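Side-chain contacts in Cif-like 1 (Burkholderia cenocepacia, PDB 7JQY), which is a Cif-like epoxide hydrolase of the alpha/beta hydrolase fold that probably opens epoxides with water and assembles as an octamer: residues 28-31 with 36-39; 31-36 with 102-107; 82-87 with 94-99. The protein carries 1 engineered substitution. All blocks are in the same frame, centred on the assembly; numbering follows the deposited sequence.

The three contacts lie on one side of the chain's centre, around the sheet edge formed by the N-terminal beta hairpin. Contact 1 pairs strands 26-32 and 37-43, contact 2 lays the hairpin turn on helix 98-111, and contact 3 closes the loop joining strand 77-82 to that helix. Contacts 1 and 2 share Ala-31 and Val-36, with centres about 9 Å apart; contact 3 lies about 10 Å from contact 2 and 13 Å from contact 1, again between centres. Along the chain contact 1 closes first, and contact 3 nests inside the span of contact 2. Arg-84 of contact 3 and Asp-104 of contact 2 form a salt bridge, fastening loop to helix beside the hairpin.

Contact 1 (28-31 with 36-39); sequences RRYA and VRLH
Tyr-30 and Arg-37 form a stacked cation-pi pair on an antiparallel strand pairing at the edge of the sheet, where 28-31 runs against 36-39. The guanidinium lies flat over one ring face, its plane 17° from that of the ring, and Arg-37 CZ sits 3.9 Å from the ring centroid of Tyr-30. Arg-37 NE approaches nearest, 3.5 Å from Tyr-30 CD2. With CG anti to its own backbone N (chi1 -179°), the Arg-37 chain starts out extended and then bends at chi3, which brings the guanidinium down on the ring. Its NH1 and NH2 donate to Thr-199 O and Lys-196 O of the second subunit, so the stacked group also joins an interface of the octamer.

These strands make the N-terminal beta hairpin of the alpha/beta hydrolase sheet, with 26-32 as the edge strand within the chain. Within these segments Ala-31 and Leu-38 form a hydrogen-bonded pair: Ala-31 N reaches Leu-38 O at 2.8 Å, and Leu-38 N returns to Ala-31 O at 2.9 Å. Tyr-30 and His-39 are the adjacent non-hydrogen-bonded pair, their rings oblique to each other. His-39 ND1 bonds to Asp-82 OD2, and a second bond, which should limit rotation of the buried imidazole, comes from Arg-28: its NE donates to His-39 NE2 over 3.0 Å, moderately bent at 150° and tilted from both the imidazole and the guanidinium planes.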
ATOM      1  N   ARG B  28     -34.212  12.401   2.140  1.00 39.88           N
ATOM      2  CA  ARG B  28     -33.592  11.565   1.127  1.00 37.69           C
ATOM      3  C   ARG B  28     -34.609  10.529   0.686  1.00 40.39           C
ATOM      4  O   ARG B  28     -35.246   9.880   1.522  1.00 44.20           O
ATOM      5  CB  ARG B  28     -32.325  10.888   1.662  1.00 34.75           C
ATOM      6  CG  ARG B  28     -31.275  11.863   2.188  1.00 37.76           C
ATOM      7  CD  ARG B  28     -30.033  11.123   2.615  1.00 33.25           C
ATOM      8  NE  ARG B  28     -29.808   9.991   1.733  1.00 34.81           N
ATOM      9  CZ  ARG B  28     -29.035   8.954   2.026  1.00 35.57           C
ATOM     10  NH1 ARG B  28     -28.401   8.905   3.189  1.00 38.20           N
ATOM     11  NH2 ARG B  28     -28.903   7.964   1.158  1.00 32.99           N
ATOM     12  N   ARG B  29     -34.743  10.365  -0.624  1.00 40.30           N
ATOM     13  CA  ARG B  29     -35.734   9.481  -1.208  1.00 38.00           C
ATOM     14  C   ARG B  29     -35.105   8.761  -2.389  1.00 38.73           C
ATOM     15  O   ARG B  29     -34.108   9.212  -2.968  1.00 34.11           O
ATOM     16  CB  ARG B  29     -36.966  10.266  -1.683  1.00 39.78           C
ATOM     17  CG  ARG B  29     -38.203  10.150  -0.838  1.00 42.43           C
ATOM     18  CD  ARG B  29     -38.090  10.928   0.450  1.00 47.12           C
ATOM     19  NE  ARG B  29     -39.173  10.562   1.364  1.00 55.61           N
ATOM     20  CZ  ARG B  29     -38.994  10.146   2.616  1.00 54.85           C
ATOM     21  NH1 ARG B  29     -37.791  10.206   3.172  1.00 50.81           N
ATOM     22  NH2 ARG B  29     -40.040   9.810   3.365  1.00 56.53           N
ATOM     23  N   TYR B  30     -35.725   7.650  -2.760  1.00 33.81           N
ATOM     24  CA  TYR B  30     -35.332   6.868  -3.920  1.00 36.87           C
ATOM     25  C   TYR B  30     -36.513   6.766  -4.868  1.00 39.48           C
ATOM     26  O   TYR B  30     -37.675   6.795  -4.448  1.00 37.30           O
ATOM     27  CB  TYR B  30     -34.875   5.452  -3.550  1.00 36.39           C
ATOM     28  CG  TYR B  30     -33.561   5.367  -2.805  1.00 35.56           C
ATOM     29  CD1 TYR B  30     -33.531   5.017  -1.459  1.00 35.36           C
ATOM     30  CD2 TYR B  30     -32.355   5.598  -3.448  1.00 35.51           C
ATOM     31  CE1 TYR B  30     -32.327   4.926  -0.767  1.00 36.30           C
ATOM     32  CE2 TYR B  30     -31.156   5.506  -2.773  1.00 35.64           C
ATOM     33  CZ  TYR B  30     -31.144   5.167  -1.433  1.00 37.21           C
ATOM     34  OH  TYR B  30     -29.950   5.074  -0.753  1.00 37.63           O
ATOM     35  N   ALA B  31     -36.210   6.668  -6.155  1.00 41.72           N
ATOM     36  CA  ALA B  31     -37.222   6.416  -7.168  1.00 41.32           C
ATOM     37  C   ALA B  31     -36.759   5.237  -8.001  1.00 41.30           C
ATOM     38  O   ALA B  31     -35.683   5.281  -8.602  1.00 40.73           O
ATOM     39  CB  ALA B  31     -37.460   7.641  -8.047  1.00 38.93           C
ATOM     40  N   VAL B  36     -33.181   1.021 -13.140  1.00 59.58           N
ATOM     41  CA  VAL B  36     -32.208   1.858 -12.428  1.00 50.15           C
ATOM     42  C   VAL B  36     -32.918   2.581 -11.282  1.00 46.80           C
ATOM     43  O   VAL B  36     -34.035   3.083 -11.457  1.00 48.82           O
ATOM     44  CB  VAL B  36     -31.584   2.895 -13.383  1.00 50.49           C
ATOM     45  CG1 VAL B  36     -30.730   3.912 -12.630  1.00 42.42           C
ATOM     46  CG2 VAL B  36     -30.792   2.193 -14.476  1.00 53.34           C
ATOM     47  N   ARG B  37     -32.285   2.647 -10.104  1.00 41.56           N
ATOM     48  CA  ARG B  37     -32.806   3.435  -8.982  1.00 40.82           C
ATOM     49  C   ARG B  37     -32.062   4.763  -8.856  1.00 39.44           C
ATOM     50  O   ARG B  37     -30.826   4.788  -8.854  1.00 38.18           O
ATOM     51  CB  ARG B  37     -32.705   2.656  -7.664  1.00 41.65           C
ATOM     52  CG  ARG B  37     -33.254   3.398  -6.425  1.00 39.80           C
ATOM     53  CD  ARG B  37     -33.245   2.492  -5.178  1.00 37.97           C
ATOM     54  NE  ARG B  37     -31.889   2.360  -4.657  1.00 39.42           N
ATOM     55  CZ  ARG B  37     -31.547   1.726  -3.539  1.00 41.61           C
ATOM     56  NH1 ARG B  37     -32.464   1.136  -2.780  1.00 36.24           N
ATOM     57  NH2 ARG B  37     -30.267   1.687  -3.179  1.00 35.11           N
ATOM     58  N   LEU B  38     -32.817   5.861  -8.760  1.00 37.40           N
ATOM     59  CA  LEU B  38     -32.255   7.193  -8.598  1.00 40.05           C
ATOM     60  C   LEU B  38     -32.523   7.709  -7.191  1.00 39.88           C
ATOM     61  O   LEU B  38     -33.616   7.521  -6.645  1.00 41.77           O
ATOM     62  CB  LEU B  38     -32.829   8.189  -9.616  1.00 38.84           C
ATOM     63  CG  LEU B  38     -32.435   8.024 -11.084  1.00 39.10           C
ATOM     64  CD1 LEU B  38     -32.709   9.318 -11.842  1.00 39.34           C
ATOM     65  CD2 LEU B  38     -30.984   7.593 -11.243  1.00 36.58           C
ATOM     66  N   HIS B  39     -31.517   8.372  -6.624  1.00 37.35           N
ATOM     67  CA  HIS B  39     -31.590   9.019  -5.323  1.00 33.75           C
ATOM     68  C   HIS B  39     -31.812  10.515  -5.501  1.00 37.19           C
ATOM     69  O   HIS B  39     -31.264  11.133  -6.418  1.00 34.28           O
ATOM     70  CB  HIS B  39     -30.300   8.753  -4.540  1.00 34.54           C
ATOM     71  CG  HIS B  39     -30.170   9.547  -3.279  1.00 34.46           C
ATOM     72  ND1 HIS B  39     -29.400  10.687  -3.199  1.00 33.79           N
ATOM     73  CD2 HIS B  39     -30.682   9.348  -2.041  1.00 35.31           C
ATOM     74  CE1 HIS B  39     -29.458  11.168  -1.970  1.00 35.83           C
ATOM     75  NE2 HIS B  39     -30.228  10.373  -1.247  1.00 37.48           N
TER

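Contact 2 (31-36 with 102-107); sequences AQLDDV and AGDIRA
Leu-33 rests its two methyl branches on Asp-104 and Ala-107, residues about one helical turn apart, and so seats the turn of the N-terminal beta hairpin on helix 98-111 of the alpha/beta hydrolase fold. The contact is small, burying 144 Å² in all, and no hydrogen bond crosses it. CD1 of Leu-33 lies against the backbone of Asp-104, 3.6 Å from its carbonyl O, and against its CB at 3.9 Å; the carboxylate atom OD2 of Asp-104 is just beyond, 4.1 Å from the same Leu-33 CD1. The other branch goes to the next turn of the helix, where CD2 of Leu-33 meets the methyl CB of Ala-107 at 4.0 Å. With CG anti to the carbonyl carbon (chi1 -52°) and the CB bond already aimed at the helix, the fork opens along the helix surface.

Asp-104 OD1 meanwhile takes a salt bridge from Arg-84 NE. Around the leucine, Leu-38 of strand 37-43 packs on both Leu-33 and Asp-104, and Gln-111 also touches Leu-33 from farther along the helix. Gln-111 NE2 in addition hydrogen-bonds to Gln-32 O at the end of strand 26-32, a polar tie between hairpin and helix beside the apolar one. Within the turn that presents the leucine, Leu-33 N donates to Val-36 O over 2.8 Å.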
ATOM      1  N   ALA B  31     -36.210   6.668  -6.155  1.00 41.72           N
ATOM      2  CA  ALA B  31     -37.222   6.416  -7.168  1.00 41.32           C
ATOM      3  C   ALA B  31     -36.759   5.237  -8.001  1.00 41.30           C
ATOM      4  O   ALA B  31     -35.683   5.281  -8.602  1.00 40.73           O
ATOM      5  CB  ALA B  31     -37.460   7.641  -8.047  1.00 38.93           C
ATOM      6  N   GLN B  32     -37.545   4.177  -8.007  1.00 42.00           N
ATOM      7  CA  GLN B  32     -37.225   3.020  -8.821  1.00 45.49           C
ATOM      8  C   GLN B  32     -37.743   3.303 -10.222  1.00 46.37           C
ATOM      9  O   GLN B  32     -38.941   3.530 -10.413  1.00 48.95           O
ATOM     10  CB  GLN B  32     -37.831   1.741  -8.239  1.00 43.93           C
ATOM     11  CG  GLN B  32     -37.293   0.459  -8.858  1.00 44.70           C
ATOM     12  CD  GLN B  32     -35.820   0.254  -8.562  1.00 45.06           C
ATOM     13  OE1 GLN B  32     -35.397   0.318  -7.413  1.00 46.09           O
ATOM     14  NE2 GLN B  32     -35.025   0.034  -9.608  1.00 44.69           N
ATOM     15  N   LEU B  33     -36.841   3.330 -11.187  1.00 53.13           N
ATOM     16  CA  LEU B  33     -37.272   3.404 -12.564  1.00 55.39           C
ATOM     17  C   LEU B  33     -37.338   1.968 -13.042  1.00 61.95           C
ATOM     18  O   LEU B  33     -37.303   1.043 -12.226  1.00 64.41           O
ATOM     19  CB  LEU B  33     -36.334   4.291 -13.377  1.00 53.81           C
ATOM     20  CG  LEU B  33     -36.143   5.650 -12.702  1.00 52.20           C
ATOM     21  CD1 LEU B  33     -35.364   6.619 -13.588  1.00 45.82           C
ATOM     22  CD2 LEU B  33     -37.496   6.235 -12.310  1.00 48.19           C
ATOM     23  N   ASP B  34     -37.418   1.747 -14.354  1.00 63.38           N
ATOM     24  CA  ASP B  34     -37.747   0.391 -14.789  1.00 65.29           C
ATOM     25  C   ASP B  34     -36.667  -0.595 -14.410  1.00 67.21           C
ATOM     26  O   ASP B  34     -36.972  -1.760 -14.130  1.00 74.09           O
ATOM     27  CB  ASP B  34     -37.957   0.327 -16.302  1.00 65.48           C
ATOM     28  CG  ASP B  34     -39.332   0.732 -16.708  1.00 69.52           C
ATOM     29  OD1 ASP B  34     -40.260   0.463 -15.925  1.00 70.40           O
ATOM     30  OD2 ASP B  34     -39.474   1.326 -17.791  1.00 71.09           O
ATOM     31  N   ASP B  35     -35.429  -0.141 -14.329  1.00 69.24           N
ATOM     32  CA  ASP B  35     -34.377  -1.026 -13.873  1.00 67.34           C
ATOM     33  C   ASP B  35     -33.363  -0.322 -12.979  1.00 67.07           C
ATOM     34  O   ASP B  35     -32.722  -0.997 -12.162  1.00 64.67           O
ATOM     35  CB  ASP B  35     -33.731  -1.681 -15.105  1.00 72.63           C
ATOM     36  CG  ASP B  35     -33.478  -3.174 -14.850  1.00 79.05           C
ATOM     37  OD1 ASP B  35     -34.074  -3.719 -13.866  1.00 79.83           O
ATOM     38  OD2 ASP B  35     -32.889  -3.847 -15.691  1.00 84.68           O
ATOM     39  N   VAL B  36     -33.181   1.021 -13.140  1.00 59.58           N
ATOM     40  CA  VAL B  36     -32.208   1.858 -12.428  1.00 50.15           C
ATOM     41  C   VAL B  36     -32.918   2.581 -11.282  1.00 46.80           C
ATOM     42  O   VAL B  36     -34.035   3.083 -11.457  1.00 48.82           O
ATOM     43  CB  VAL B  36     -31.584   2.895 -13.383  1.00 50.49           C
ATOM     44  CG1 VAL B  36     -30.730   3.912 -12.630  1.00 42.42           C
ATOM     45  CG2 VAL B  36     -30.792   2.193 -14.476  1.00 53.34           C
ATOM     46  N   ALA B 102     -31.790  12.411 -19.575  1.00 45.15           N
ATOM     47  CA  ALA B 102     -32.962  13.262 -19.425  1.00 46.60           C
ATOM     48  C   ALA B 102     -34.221  12.422 -19.266  1.00 43.49           C
ATOM     49  O   ALA B 102     -35.128  12.798 -18.518  1.00 44.47           O
ATOM     50  CB  ALA B 102     -33.083  14.220 -20.607  1.00 45.58           C
ATOM     51  N   GLY B 103     -34.293  11.283 -19.968  1.00 46.83           N
ATOM     52  CA  GLY B 103     -35.436  10.391 -19.817  1.00 45.61           C
ATOM     53  C   GLY B 103     -35.576   9.847 -18.407  1.00 46.90           C
ATOM     54  O   GLY B 103     -36.689   9.702 -17.895  1.00 45.55           O
ATOM     55  N   ASP B 104     -34.447   9.550 -17.757  1.00 45.43           N
ATOM     56  CA  ASP B 104     -34.483   9.153 -16.352  1.00 44.15           C
ATOM     57  C   ASP B 104     -35.101  10.252 -15.499  1.00 46.49           C
ATOM     58  O   ASP B 104     -35.965   9.993 -14.652  1.00 43.17           O
ATOM     59  CB  ASP B 104     -33.076   8.840 -15.852  1.00 44.14           C
ATOM     60  CG  ASP B 104     -32.433   7.695 -16.592  1.00 46.21           C
ATOM     61  OD1 ASP B 104     -31.185   7.703 -16.705  1.00 46.04           O
ATOM     62  OD2 ASP B 104     -33.163   6.781 -17.037  1.00 47.88           O
ATOM     63  N   ILE B 105     -34.675  11.497 -15.717  1.00 42.90           N
ATOM     64  CA  ILE B 105     -35.192  12.591 -14.907  1.00 43.40           C
ATOM     65  C   ILE B 105     -36.682  12.765 -15.148  1.00 46.84           C
ATOM     66  O   ILE B 105     -37.452  13.042 -14.218  1.00 47.06           O
ATOM     67  CB  ILE B 105     -34.417  13.887 -15.201  1.00 42.63           C
ATOM     68  CG1 ILE B 105     -32.925  13.646 -14.988  1.00 42.66           C
ATOM     69  CG2 ILE B 105     -34.945  15.015 -14.334  1.00 40.63           C
ATOM     70  CD1 ILE B 105     -32.617  13.034 -13.623  1.00 39.90           C
ATOM     71  N   ARG B 106     -37.118  12.577 -16.392  1.00 46.73           N
ATOM     72  CA  ARG B 106     -38.537  12.706 -16.698  1.00 48.32           C
ATOM     73  C   ARG B 106     -39.359  11.609 -16.025  1.00 46.47           C
ATOM     74  O   ARG B 106     -40.442  11.877 -15.495  1.00 49.59           O
ATOM     75  CB  ARG B 106     -38.744  12.695 -18.209  1.00 49.11           C
ATOM     76  CG  ARG B 106     -40.182  12.876 -18.620  1.00 52.37           C
ATOM     77  CD  ARG B 106     -40.272  13.108 -20.103  1.00 55.00           C
ATOM     78  NE  ARG B 106     -41.644  13.322 -20.536  1.00 56.68           N
ATOM     79  CZ  ARG B 106     -42.338  12.438 -21.242  1.00 57.69           C
ATOM     80  NH1 ARG B 106     -41.816  11.246 -21.506  1.00 51.61           N
ATOM     81  NH2 ARG B 106     -43.583  12.720 -21.608  1.00 57.71           N
ATOM     82  N   ALA B 107     -38.868  10.371 -16.037  1.00 46.11           N
ATOM     83  CA  ALA B 107     -39.617   9.282 -15.410  1.00 47.09           C
ATOM     84  C   ALA B 107     -39.794   9.514 -13.916  1.00 46.59           C
ATOM     85  O   ALA B 107     -40.864   9.241 -13.363  1.00 50.85           O
ATOM     86  CB  ALA B 107     -38.920   7.947 -15.664  1.00 43.16           C
TER

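Contact 3 (82-87 with 94-99); sequences DYRGAG and GGYDKA
Arg-84 reaches from the loop after strand 77-82 across Tyr-96 to the backbone of Gly-94 and Gly-95, just ahead of helix 98-111. Its CB leaves the backbone toward this second segment, from the second position of a type II beta turn that runs from Tyr-83 to Ala-86. CG, anti to the backbone N (chi1 176°), comes next and lies 3.6 Å from Tyr-96 CE2. CD passes over the tyrosine off-centre in a CH-pi contact, 4.3 Å from the ring centroid of Tyr-96, and is also 3.4 Å from Gly-95 O. The chain bends at chi3, and the guanidinium plane stands at 88° to the ring. NE then serves Asp-104 in a salt bridge, the charged partner of this group. Of the two terminal nitrogens NH2 turns to the glycines and donates to Gly-94 O over 2.9 Å; the bond is bent to 142° and the donor is tilted from the carbonyl plane.

The phenol ring fits against the turn by its edge: CE2 of Tyr-96 is 3.5 Å from Arg-84 O, and its OH stands 3.9 Å from Gly-85 CA. Gly-85, at the third turn position with positive phi, has no side chain there, and the ring closes directly on the backbone. Helix 220-229 packs on the same tyrosine, and Pro-92 O hydrogen-bonds to its OH. Beyond it, Lys-98 NZ is bonded to Tyr-96 O and Asp-234, while Asp-97 N-caps helix 98-111.

Within this contact and its salt bridge, the cation faces both a carboxylate and a main-chain carbonyl. The nearby positive charge would be expected to polarise the Gly-94 carbonyl, and the carboxylate of Asp-104 to balance the charge of the arginine.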
ATOM      1  N   ASP B  82     -29.585  13.013  -7.668  1.00 36.13           N
ATOM      2  CA  ASP B  82     -28.352  12.364  -8.103  1.00 35.92           C
ATOM      3  C   ASP B  82     -28.665  11.645  -9.407  1.00 37.14           C
ATOM      4  O   ASP B  82     -29.366  10.627  -9.392  1.00 35.05           O
ATOM      5  CB  ASP B  82     -27.846  11.365  -7.062  1.00 34.17           C
ATOM      6  CG  ASP B  82     -27.242  12.032  -5.821  1.00 36.90           C
ATOM      7  OD1 ASP B  82     -26.788  13.202  -5.907  1.00 32.09           O
ATOM      8  OD2 ASP B  82     -27.203  11.357  -4.759  1.00 33.35           O
ATOM      9  N   TYR B  83     -28.154  12.148 -10.536  1.00 32.64           N
ATOM     10  CA  TYR B  83     -28.527  11.501 -11.789  1.00 36.82           C
ATOM     11  C   TYR B  83     -27.858  10.132 -11.907  1.00 35.95           C
ATOM     12  O   TYR B  83     -27.050   9.733 -11.063  1.00 36.61           O
ATOM     13  CB  TYR B  83     -28.220  12.384 -13.012  1.00 33.34           C
ATOM     14  CG  TYR B  83     -26.821  12.928 -13.206  1.00 33.04           C
ATOM     15  CD1 TYR B  83     -25.702  12.114 -13.152  1.00 32.79           C
ATOM     16  CD2 TYR B  83     -26.636  14.275 -13.528  1.00 35.63           C
ATOM     17  CE1 TYR B  83     -24.429  12.632 -13.356  1.00 33.95           C
ATOM     18  CE2 TYR B  83     -25.385  14.799 -13.739  1.00 34.57           C
ATOM     19  CZ  TYR B  83     -24.283  13.981 -13.660  1.00 36.34           C
ATOM     20  OH  TYR B  83     -23.036  14.525 -13.870  1.00 32.85           O
ATOM     21  N   ARG B  84     -28.232   9.398 -12.960  1.00 36.07           N
ATOM     22  CA  ARG B  84     -27.735   8.040 -13.187  1.00 36.01           C
ATOM     23  C   ARG B  84     -26.221   7.978 -13.036  1.00 38.87           C
ATOM     24  O   ARG B  84     -25.491   8.743 -13.678  1.00 38.26           O
ATOM     25  CB  ARG B  84     -28.154   7.539 -14.577  1.00 36.96           C
ATOM     26  CG  ARG B  84     -27.586   6.156 -14.944  1.00 40.81           C
ATOM     27  CD  ARG B  84     -27.917   5.736 -16.389  1.00 41.90           C
ATOM     28  NE  ARG B  84     -29.360   5.644 -16.607  1.00 43.71           N
ATOM     29  CZ  ARG B  84     -29.996   4.591 -17.117  1.00 42.00           C
ATOM     30  NH1 ARG B  84     -31.313   4.634 -17.259  1.00 45.24           N
ATOM     31  NH2 ARG B  84     -29.328   3.510 -17.499  1.00 42.01           N
ATOM     32  N   GLY B  85     -25.760   7.110 -12.132  1.00 35.42           N
ATOM     33  CA  GLY B  85     -24.345   6.890 -11.912  1.00 33.06           C
ATOM     34  C   GLY B  85     -23.715   7.739 -10.823  1.00 33.81           C
ATOM     35  O   GLY B  85     -22.567   7.480 -10.445  1.00 35.61           O
ATOM     36  N   ALA B  86     -24.410   8.747 -10.314  1.00 33.73           N
ATOM     37  CA  ALA B  86     -23.822   9.692  -9.378  1.00 37.22           C
ATOM     38  C   ALA B  86     -24.398   9.573  -7.971  1.00 35.51           C
ATOM     39  O   ALA B  86     -25.571   9.241  -7.785  1.00 33.49           O
ATOM     40  CB  ALA B  86     -24.017  11.131  -9.870  1.00 33.48           C
ATOM     41  N   GLY B  87     -23.579   9.955  -6.991  1.00 32.21           N
ATOM     42  CA  GLY B  87     -24.056  10.020  -5.623  1.00 34.70           C
ATOM     43  C   GLY B  87     -24.527   8.655  -5.160  1.00 34.89           C
ATOM     44  O   GLY B  87     -23.853   7.638  -5.355  1.00 33.50           O
ATOM     45  N   GLY B  94     -24.831   1.158 -18.870  1.00 45.54           N
ATOM     46  CA  GLY B  94     -24.946   2.180 -19.884  1.00 44.41           C
ATOM     47  C   GLY B  94     -26.069   3.163 -19.630  1.00 45.37           C
ATOM     48  O   GLY B  94     -26.598   3.229 -18.517  1.00 45.18           O
ATOM     49  N   GLY B  95     -26.480   3.885 -20.674  1.00 42.23           N
ATOM     50  CA  GLY B  95     -27.465   4.936 -20.532  1.00 40.07           C
ATOM     51  C   GLY B  95     -26.872   6.265 -20.110  1.00 44.50           C
ATOM     52  O   GLY B  95     -27.575   7.095 -19.524  1.00 43.89           O
ATOM     53  N   TYR B  96     -25.597   6.505 -20.415  1.00 44.10           N
ATOM     54  CA  TYR B  96     -24.913   7.713 -19.975  1.00 44.87           C
ATOM     55  C   TYR B  96     -24.830   8.791 -21.055  1.00 44.87           C
ATOM     56  O   TYR B  96     -24.177   9.815 -20.832  1.00 41.49           O
ATOM     57  CB  TYR B  96     -23.516   7.368 -19.443  1.00 42.01           C
ATOM     58  CG  TYR B  96     -23.581   6.526 -18.186  1.00 43.16           C
ATOM     59  CD1 TYR B  96     -23.203   5.186 -18.197  1.00 40.64           C
ATOM     60  CD2 TYR B  96     -24.073   7.061 -16.999  1.00 41.66           C
ATOM     61  CE1 TYR B  96     -23.276   4.419 -17.062  1.00 39.55           C
ATOM     62  CE2 TYR B  96     -24.154   6.301 -15.858  1.00 38.59           C
ATOM     63  CZ  TYR B  96     -23.756   4.977 -15.895  1.00 41.22           C
ATOM     64  OH  TYR B  96     -23.845   4.209 -14.754  1.00 40.43           O
ATOM     65  N   ASP B  97     -25.455   8.583 -22.215  1.00 43.58           N
ATOM     66  CA  ASP B  97     -25.707   9.687 -23.138  1.00 46.20           C
ATOM     67  C   ASP B  97     -26.728  10.627 -22.517  1.00 47.06           C
ATOM     68  O   ASP B  97     -27.653  10.189 -21.826  1.00 43.33           O
ATOM     69  CB  ASP B  97     -26.216   9.177 -24.480  1.00 44.73           C
ATOM     70  CG  ASP B  97     -27.493   8.372 -24.336  1.00 49.60           C
ATOM     71  OD1 ASP B  97     -27.406   7.200 -23.906  1.00 51.65           O
ATOM     72  OD2 ASP B  97     -28.580   8.922 -24.616  1.00 50.21           O
ATOM     73  N   LYS B  98     -26.561  11.929 -22.764  1.00 42.20           N
ATOM     74  CA  LYS B  98     -27.333  12.905 -22.003  1.00 43.15           C
ATOM     75  C   LYS B  98     -28.817  12.865 -22.345  1.00 45.38           C
ATOM     76  O   LYS B  98     -29.657  13.123 -21.473  1.00 43.14           O
ATOM     77  CB  LYS B  98     -26.759  14.306 -22.232  1.00 41.38           C
ATOM     78  CG  LYS B  98     -25.261  14.401 -21.943  1.00 43.08           C
ATOM     79  CD  LYS B  98     -24.923  13.694 -20.623  1.00 41.25           C
ATOM     80  CE  LYS B  98     -23.448  13.341 -20.519  1.00 38.81           C
ATOM     81  NZ  LYS B  98     -22.993  12.301 -21.484  1.00 36.81           N
ATOM     82  N   ALA B  99     -29.169  12.542 -23.595  1.00 47.20           N
ATOM     83  CA  ALA B  99     -30.583  12.466 -23.961  1.00 47.90           C
ATOM     84  C   ALA B  99     -31.295  11.377 -23.164  1.00 46.91           C
ATOM     85  O   ALA B  99     -32.417  11.575 -22.685  1.00 47.66           O
ATOM     86  CB  ALA B  99     -30.738  12.223 -25.461  1.00 47.92           C
TER